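Local coordinates for cellulosomal scaffoldin adaptor protein B (Acetivibrio cellulolyticus, PDB 3FNK) that serves as an adaptor scaffoldin of the cellulosome, here represented by its second type II cohesin, a dockerin-binding module, at residues Y64-S78 with P114-K126. Sequence-based numbering, arbitrary orientation.
Sequences YTNSSLPTSGELLVS and PEETGTLAVVGFK
With chi1 near 60°, Thr119 sets OG1 between its own backbone N and carbonyl carbon, where it meets Glu74; Glu74, its CG beside the backbone N (chi1 -51°), stretches back across the threonine. The two residues exchange bonds: Glu74 N donates to Thr119 OG1 at 3.0 Å, and Thr119 N donates to Glu74 OE1 at 3.1 Å, reaching that oxygen from above the carboxylate plane. The threonine hydroxyl is short enough to accept from the amide close by, the glutamate long enough to bring OE1 back, while Leu75 N, bonded to Thr119 O, lies nearly on the line of that C=O bond. Glu115, extended beyond CG, runs antiparallel alongside Leu75, whose CD2 rests on Glu115 CB at 3.8 Å, and receives Leu76 N on the syn lone pair of OE2, at 2.7 Å. Its OE1 takes a bond from Tyr102 and one from a water held by Glu74 O and Val77 N, so both carboxylate oxygens are engaged. Gly73, lacking a side chain, lies close against Thr119 and Leu120; Gly118 has a backbone conformation (phi 154°) suited to glycine, with Glu74 OE1 by its CA. A second water joins Gly73 N, Leu75 O and Leu120 O, linking the segments where Gly73 N and Leu120 O stand 3.6 Å apart. Further along, Thr71 and Val122 form an antiparallel hydrogen-bonded pair, and Tyr64 CE2 packs on Val123 CG1 at 3.7 Å. The buried Leu75 and Leu120 meet through CD1 and CD2. The short, weakly bonded strand 71-72 runs antiparallel beside strand 118-127, which also pairs with strands 26-34 and 53-56; Pro70, Leu76 and Ala121 pack on Tyr42 of strand 39-47 in the second sheet of the cohesin fold.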
ATOM      1  N   TYR A  64     -11.588   9.963   1.603  1.00 37.05           N
ATOM      2  CA  TYR A  64     -10.242  10.500   1.357  1.00 35.81           C
ATOM      3  C   TYR A  64     -10.373  11.730   0.466  1.00 34.97           C
ATOM      4  O   TYR A  64     -11.247  11.752  -0.409  1.00 33.55           O
ATOM      5  CB  TYR A  64      -9.354   9.491   0.600  1.00 36.16           C
ATOM      6  CG  TYR A  64      -8.565   8.513   1.440  1.00 35.01           C
ATOM      7  CD1 TYR A  64      -8.814   8.345   2.794  1.00 34.95           C
ATOM      8  CD2 TYR A  64      -7.585   7.721   0.852  1.00 36.36           C
ATOM      9  CE1 TYR A  64      -8.086   7.419   3.551  1.00 36.45           C
ATOM     10  CE2 TYR A  64      -6.850   6.783   1.606  1.00 35.22           C
ATOM     11  CZ  TYR A  64      -7.101   6.647   2.934  1.00 35.57           C
ATOM     12  OH  TYR A  64      -6.387   5.740   3.661  1.00 36.18           O
ATOM     13  N   THR A  65      -9.489  12.717   0.678  1.00 33.69           N
ATOM     14  CA  THR A  65      -9.243  13.828  -0.270  1.00 32.74           C
ATOM     15  C   THR A  65      -7.963  13.536  -1.025  1.00 32.40           C
ATOM     16  O   THR A  65      -7.310  12.522  -0.774  1.00 31.87           O
ATOM     17  CB  THR A  65      -8.988  15.187   0.437  1.00 32.56           C
ATOM     18  OG1 THR A  65      -7.660  15.196   0.978  1.00 33.55           O
ATOM     19  CG2 THR A  65      -9.985  15.447   1.543  1.00 33.55           C
ATOM     20  N   ASN A  66      -7.578  14.437  -1.924  1.00 31.73           N
ATOM     21  CA  ASN A  66      -6.363  14.239  -2.682  1.00 32.27           C
ATOM     22  C   ASN A  66      -5.049  14.311  -1.870  1.00 31.36           C
ATOM     23  O   ASN A  66      -3.947  14.140  -2.432  1.00 29.81           O
ATOM     24  CB  ASN A  66      -6.344  15.148  -3.899  1.00 32.77           C
ATOM     25  CG  ASN A  66      -7.212  14.610  -5.020  1.00 36.72           C
ATOM     26  OD1 ASN A  66      -7.413  13.392  -5.156  1.00 38.82           O
ATOM     27  ND2 ASN A  66      -7.710  15.498  -5.837  1.00 38.05           N
ATOM     28  N   SER A  67      -5.180  14.505  -0.561  1.00 30.51           N
ATOM     29  CA  SER A  67      -4.015  14.603   0.288  1.00 31.15           C
ATOM     30  C   SER A  67      -4.117  13.700   1.530  1.00 30.70           C
ATOM     31  O   SER A  67      -3.234  13.733   2.396  1.00 29.41           O
ATOM     32  CB  SER A  67      -3.747  16.086   0.676  1.00 31.42           C
ATOM     33  OG  SER A  67      -4.769  16.573   1.559  1.00 32.68           O
ATOM     34  N   SER A  68      -5.173  12.877   1.607  1.00 31.10           N
ATOM     35  CA  SER A  68      -5.367  12.032   2.790  1.00 31.41           C
ATOM     36  C   SER A  68      -4.201  11.086   3.040  1.00 31.35           C
ATOM     37  O   SER A  68      -3.609  10.540   2.088  1.00 31.75           O
ATOM     38  CB  SER A  68      -6.669  11.248   2.706  1.00 31.96           C
ATOM     39  OG  SER A  68      -7.754  12.150   2.637  1.00 33.66           O
ATOM     40  N   LEU A  69      -3.870  10.920   4.313  1.00 30.51           N
ATOM     41  CA  LEU A  69      -2.848   9.966   4.735  1.00 31.54           C
ATOM     42  C   LEU A  69      -3.370   8.527   4.842  1.00 31.56           C
ATOM     43  O   LEU A  69      -4.491   8.323   5.286  1.00 31.52           O
ATOM     44  CB  LEU A  69      -2.251  10.355   6.099  1.00 29.99           C
ATOM     45  CG  LEU A  69      -1.610  11.746   6.184  1.00 30.57           C
ATOM     46  CD1 LEU A  69      -1.229  12.009   7.649  1.00 27.74           C
ATOM     47  CD2 LEU A  69      -0.405  11.799   5.229  1.00 28.15           C
ATOM     48  N   PRO A  70      -2.525   7.530   4.480  1.00 32.16           N
ATOM     49  CA  PRO A  70      -2.890   6.114   4.748  1.00 32.84           C
ATOM     50  C   PRO A  70      -2.883   5.851   6.245  1.00 32.26           C
ATOM     51  O   PRO A  70      -2.170   6.533   6.971  1.00 33.13           O
ATOM     52  CB  PRO A  70      -1.756   5.332   4.082  1.00 31.84           C
ATOM     53  CG  PRO A  70      -0.599   6.314   4.057  1.00 33.25           C
ATOM     54  CD  PRO A  70      -1.212   7.650   3.819  1.00 31.80           C
ATOM     55  N   THR A  71      -3.655   4.885   6.725  1.00 32.36           N
ATOM     56  CA  THR A  71      -3.543   4.495   8.132  1.00 31.65           C
ATOM     57  C   THR A  71      -2.293   3.638   8.231  1.00 32.00           C
ATOM     58  O   THR A  71      -2.007   2.881   7.296  1.00 31.40           O
ATOM     59  CB  THR A  71      -4.790   3.741   8.600  1.00 32.94           C
ATOM     60  OG1 THR A  71      -5.953   4.478   8.198  1.00 34.79           O
ATOM     61  CG2 THR A  71      -4.807   3.562  10.093  1.00 31.05           C
ATOM     62  N   SER A  72      -1.543   3.783   9.330  1.00 31.05           N
ATOM     63  CA  SER A  72      -0.246   3.143   9.495  1.00 32.13           C
ATOM     64  C   SER A  72      -0.335   1.640   9.738  1.00 32.30           C
ATOM     65  O   SER A  72      -1.324   1.169  10.301  1.00 32.18           O
ATOM     66  CB  SER A  72       0.514   3.772  10.667  1.00 31.97           C
ATOM     67  OG  SER A  72       1.190   4.961  10.270  1.00 34.16           O
ATOM     68  N   GLY A  73       0.725   0.922   9.350  1.00 32.81           N
ATOM     69  CA  GLY A  73       0.885  -0.506   9.654  1.00 32.21           C
ATOM     70  C   GLY A  73       1.793  -0.779  10.836  1.00 31.57           C
ATOM     71  O   GLY A  73       1.960   0.075  11.702  1.00 31.37           O
ATOM     72  N   GLU A  74       2.363  -1.980  10.874  1.00 30.53           N
ATOM     73  CA  GLU A  74       3.293  -2.394  11.909  1.00 30.66           C
ATOM     74  C   GLU A  74       4.660  -1.851  11.608  1.00 29.50           C
ATOM     75  O   GLU A  74       5.461  -1.715  12.514  1.00 30.53           O
ATOM     76  CB  GLU A  74       3.451  -3.928  11.938  1.00 31.35           C
ATOM     77  CG  GLU A  74       2.146  -4.697  11.994  1.00 35.35           C
ATOM     78  CD  GLU A  74       2.284  -6.154  11.502  1.00 38.40           C
ATOM     79  OE1 GLU A  74       3.085  -6.471  10.571  1.00 33.91           O
ATOM     80  OE2 GLU A  74       1.533  -6.977  12.060  1.00 43.37           O
ATOM     81  N   LEU A  75       4.977  -1.603  10.340  1.00 27.85           N
ATOM     82  CA  LEU A  75       6.336  -1.124  10.011  1.00 27.00           C
ATOM     83  C   LEU A  75       6.362   0.399   9.821  1.00 26.48           C
ATOM     84  O   LEU A  75       5.320   0.996   9.569  1.00 26.55           O
ATOM     85  CB  LEU A  75       6.894  -1.821   8.760  1.00 26.31           C
ATOM     86  CG  LEU A  75       6.856  -3.371   8.771  1.00 26.81           C
ATOM     87  CD1 LEU A  75       7.564  -3.917   7.518  1.00 25.90           C
ATOM     88  CD2 LEU A  75       7.481  -3.967  10.072  1.00 27.46           C
ATOM     89  N   LEU A  76       7.551   1.000   9.914  1.00 25.12           N
ATOM     90  CA  LEU A  76       7.720   2.434   9.649  1.00 25.38           C
ATOM     91  C   LEU A  76       7.046   3.349  10.701  1.00 25.91           C
ATOM     92  O   LEU A  76       6.728   4.523  10.421  1.00 23.82           O
ATOM     93  CB  LEU A  76       7.216   2.755   8.224  1.00 24.68           C
ATOM     94  CG  LEU A  76       7.899   1.990   7.067  1.00 25.31           C
ATOM     95  CD1 LEU A  76       7.337   2.426   5.687  1.00 25.04           C
ATOM     96  CD2 LEU A  76       9.422   2.140   7.108  1.00 22.13           C
ATOM     97  N   VAL A  77       6.805   2.796  11.896  1.00 26.47           N
ATOM     98  CA  VAL A  77       6.252   3.577  13.011  1.00 28.43           C
ATOM     99  C   VAL A  77       7.197   3.761  14.194  1.00 30.15           C
ATOM    100  O   VAL A  77       6.773   4.252  15.256  1.00 31.45           O
ATOM    101  CB  VAL A  77       4.877   3.031  13.524  1.00 28.31           C
ATOM    102  CG1 VAL A  77       3.831   3.236  12.494  1.00 27.79           C
ATOM    103  CG2 VAL A  77       4.976   1.550  13.885  1.00 28.57           C
ATOM    104  N   SER A  78       8.472   3.414  14.045  1.00 30.28           N
ATOM    105  CA  SER A  78       9.387   3.703  15.138  1.00 32.52           C
ATOM    106  C   SER A  78       9.818   5.184  15.081  1.00 32.84           C
ATOM    107  O   SER A  78      10.493   5.596  14.150  1.00 33.15           O
ATOM    108  CB  SER A  78      10.598   2.754  15.106  1.00 32.53           C
ATOM    109  OG  SER A  78      11.661   3.318  15.860  1.00 36.80           O
ATOM    110  N   PRO A 114      16.589  -4.580  10.992  1.00 28.99           N
ATOM    111  CA  PRO A 114      15.764  -4.117   9.869  1.00 28.34           C
ATOM    112  C   PRO A 114      14.338  -4.643   9.949  1.00 28.60           C
ATOM    113  O   PRO A 114      14.113  -5.768  10.410  1.00 28.36           O
ATOM    114  CB  PRO A 114      16.466  -4.712   8.655  1.00 28.61           C
ATOM    115  CG  PRO A 114      17.183  -5.921   9.213  1.00 29.31           C
ATOM    116  CD  PRO A 114      17.675  -5.456  10.532  1.00 28.73           C
ATOM    117  N   GLU A 115      13.383  -3.828   9.508  1.00 27.42           N
ATOM    118  CA  GLU A 115      12.016  -4.245   9.385  1.00 27.84           C
ATOM    119  C   GLU A 115      11.807  -4.776   7.970  1.00 28.24           C
ATOM    120  O   GLU A 115      11.803  -3.980   7.020  1.00 30.29           O
ATOM    121  CB  GLU A 115      11.090  -3.045   9.637  1.00 27.31           C
ATOM    122  CG  GLU A 115      11.347  -2.337  10.955  1.00 28.55           C
ATOM    123  CD  GLU A 115      10.485  -1.052  11.150  1.00 27.80           C
ATOM    124  OE1 GLU A 115      10.694  -0.374  12.156  1.00 31.27           O
ATOM    125  OE2 GLU A 115       9.637  -0.697  10.310  1.00 29.22           O
ATOM    126  N   GLU A 116      11.622  -6.088   7.814  1.00 26.31           N
ATOM    127  CA  GLU A 116      11.660  -6.702   6.471  1.00 25.58           C
ATOM    128  C   GLU A 116      10.339  -7.345   6.047  1.00 25.24           C
ATOM    129  O   GLU A 116      10.090  -7.582   4.856  1.00 24.02           O
ATOM    130  CB  GLU A 116      12.873  -7.652   6.336  1.00 26.72           C
ATOM    131  CG  GLU A 116      14.252  -6.982   6.722  1.00 25.68           C
ATOM    132  CD  GLU A 116      15.468  -7.861   6.453  1.00 29.66           C
ATOM    133  OE1 GLU A 116      15.353  -9.090   6.673  1.00 31.69           O
ATOM    134  OE2 GLU A 116      16.533  -7.342   6.031  1.00 26.01           O
ATOM    135  N   THR A 117       9.478  -7.585   7.032  1.00 25.31           N
ATOM    136  CA  THR A 117       8.215  -8.268   6.791  1.00 26.24           C
ATOM    137  C   THR A 117       7.128  -7.671   7.666  1.00 26.09           C
ATOM    138  O   THR A 117       7.304  -7.564   8.858  1.00 26.50           O
ATOM    139  CB  THR A 117       8.348  -9.787   7.073  1.00 26.02           C
ATOM    140  OG1 THR A 117       9.344 -10.333   6.197  1.00 26.57           O
ATOM    141  CG2 THR A 117       6.989 -10.505   6.815  1.00 26.06           C
ATOM    142  N   GLY A 118       6.010  -7.281   7.062  1.00 26.31           N
ATOM    143  CA  GLY A 118       4.909  -6.744   7.809  1.00 25.85           C
ATOM    144  C   GLY A 118       4.029  -5.805   7.010  1.00 25.79           C
ATOM    145  O   GLY A 118       4.223  -5.580   5.805  1.00 24.39           O
ATOM    146  N   THR A 119       3.056  -5.235   7.697  1.00 25.54           N
ATOM    147  CA  THR A 119       2.123  -4.347   7.012  1.00 26.11           C
ATOM    148  C   THR A 119       2.672  -2.897   6.981  1.00 25.97           C
ATOM    149  O   THR A 119       3.363  -2.457   7.911  1.00 24.22           O
ATOM    150  CB  THR A 119       0.754  -4.374   7.686  1.00 26.23           C
ATOM    151  OG1 THR A 119       0.925  -3.936   9.028  1.00 28.50           O
ATOM    152  CG2 THR A 119       0.191  -5.811   7.681  1.00 26.48           C
ATOM    153  N   LEU A 120       2.307  -2.187   5.912  1.00 25.65           N
ATOM    154  CA  LEU A 120       2.816  -0.855   5.598  1.00 25.84           C
ATOM    155  C   LEU A 120       1.778   0.242   5.707  1.00 26.38           C
ATOM    156  O   LEU A 120       2.108   1.377   6.027  1.00 25.94           O
ATOM    157  CB  LEU A 120       3.397  -0.824   4.163  1.00 25.10           C
ATOM    158  CG  LEU A 120       4.580  -1.748   3.832  1.00 22.63           C
ATOM    159  CD1 LEU A 120       5.127  -1.350   2.487  1.00 21.42           C
ATOM    160  CD2 LEU A 120       5.674  -1.668   4.890  1.00 24.00           C
ATOM    161  N   ALA A 121       0.527  -0.100   5.409  1.00 27.53           N
ATOM    162  CA  ALA A 121      -0.485   0.894   5.155  1.00 28.25           C
ATOM    163  C   ALA A 121      -1.847   0.242   4.971  1.00 30.05           C
ATOM    164  O   ALA A 121      -1.986  -0.837   4.312  1.00 30.17           O
ATOM    165  CB  ALA A 121      -0.124   1.687   3.914  1.00 27.32           C
ATOM    166  N   VAL A 122      -2.849   0.908   5.538  1.00 30.34           N
ATOM    167  CA  VAL A 122      -4.231   0.479   5.414  1.00 30.40           C
ATOM    168  C   VAL A 122      -5.069   1.609   4.827  1.00 31.64           C
ATOM    169  O   VAL A 122      -5.033   2.760   5.284  1.00 31.43           O
ATOM    170  CB  VAL A 122      -4.832   0.040   6.754  1.00 30.61           C
ATOM    171  CG1 VAL A 122      -6.187  -0.648   6.525  1.00 30.10           C
ATOM    172  CG2 VAL A 122      -3.899  -0.872   7.506  1.00 29.59           C
ATOM    173  N   VAL A 123      -5.796   1.263   3.777  1.00 31.82           N
ATOM    174  CA  VAL A 123      -6.717   2.141   3.135  1.00 33.21           C
ATOM    175  C   VAL A 123      -8.095   1.463   3.185  1.00 34.21           C
ATOM    176  O   VAL A 123      -8.178   0.234   3.264  1.00 34.83           O
ATOM    177  CB  VAL A 123      -6.244   2.353   1.709  1.00 33.00           C
ATOM    178  CG1 VAL A 123      -7.228   3.147   0.916  1.00 36.09           C
ATOM    179  CG2 VAL A 123      -4.874   3.060   1.729  1.00 34.47           C
ATOM    180  N   GLY A 124      -9.167   2.261   3.143  1.00 34.48           N
ATOM    181  CA  GLY A 124     -10.544   1.759   3.134  1.00 35.74           C
ATOM    182  C   GLY A 124     -11.132   1.901   1.746  1.00 37.26           C
ATOM    183  O   GLY A 124     -10.799   2.842   1.006  1.00 36.82           O
ATOM    184  N   PHE A 125     -11.977   0.947   1.362  1.00 38.68           N
ATOM    185  CA  PHE A 125     -12.706   1.063   0.104  1.00 40.33           C
ATOM    186  C   PHE A 125     -14.189   0.797   0.390  1.00 42.06           C
ATOM    187  O   PHE A 125     -14.569  -0.336   0.740  1.00 42.15           O
ATOM    188  CB  PHE A 125     -12.159   0.088  -0.943  1.00 39.50           C
ATOM    189  CG  PHE A 125     -10.861   0.531  -1.587  1.00 38.04           C
ATOM    190  CD1 PHE A 125      -9.680  -0.159  -1.340  1.00 37.24           C
ATOM    191  CD2 PHE A 125     -10.827   1.629  -2.447  1.00 36.37           C
ATOM    192  CE1 PHE A 125      -8.481   0.247  -1.949  1.00 37.99           C
ATOM    193  CE2 PHE A 125      -9.639   2.061  -3.030  1.00 36.98           C
ATOM    194  CZ  PHE A 125      -8.463   1.365  -2.795  1.00 35.25           C
ATOM    195  N   LYS A 126     -15.004   1.848   0.296  1.00 43.80           N
ATOM    196  CA  LYS A 126     -16.453   1.749   0.497  1.00 45.30           C
ATOM    197  C   LYS A 126     -17.148   1.394  -0.823  1.00 46.48           C
ATOM    198  O   LYS A 126     -16.934   2.042  -1.855  1.00 46.11           O
ATOM    199  CB  LYS A 126     -17.030   3.046   1.123  1.00 46.19           C
ATOM    200  CG  LYS A 126     -18.548   3.308   0.861  1.00 46.10           C
ATOM    201  CD  LYS A 126     -19.095   4.588   1.557  1.00 46.63           C
ATOM    202  CE  LYS A 126     -19.394   4.365   3.055  1.00 46.68           C
ATOM    203  NZ  LYS A 126     -19.249   5.594   3.921  1.00 46.31           N
TER
HETATM  204  O   HOH W   1       3.018   2.090   8.508  1.00 28.83           O
HETATM  205  O   HOH W   2       7.825   0.120  13.075  1.00 31.19           O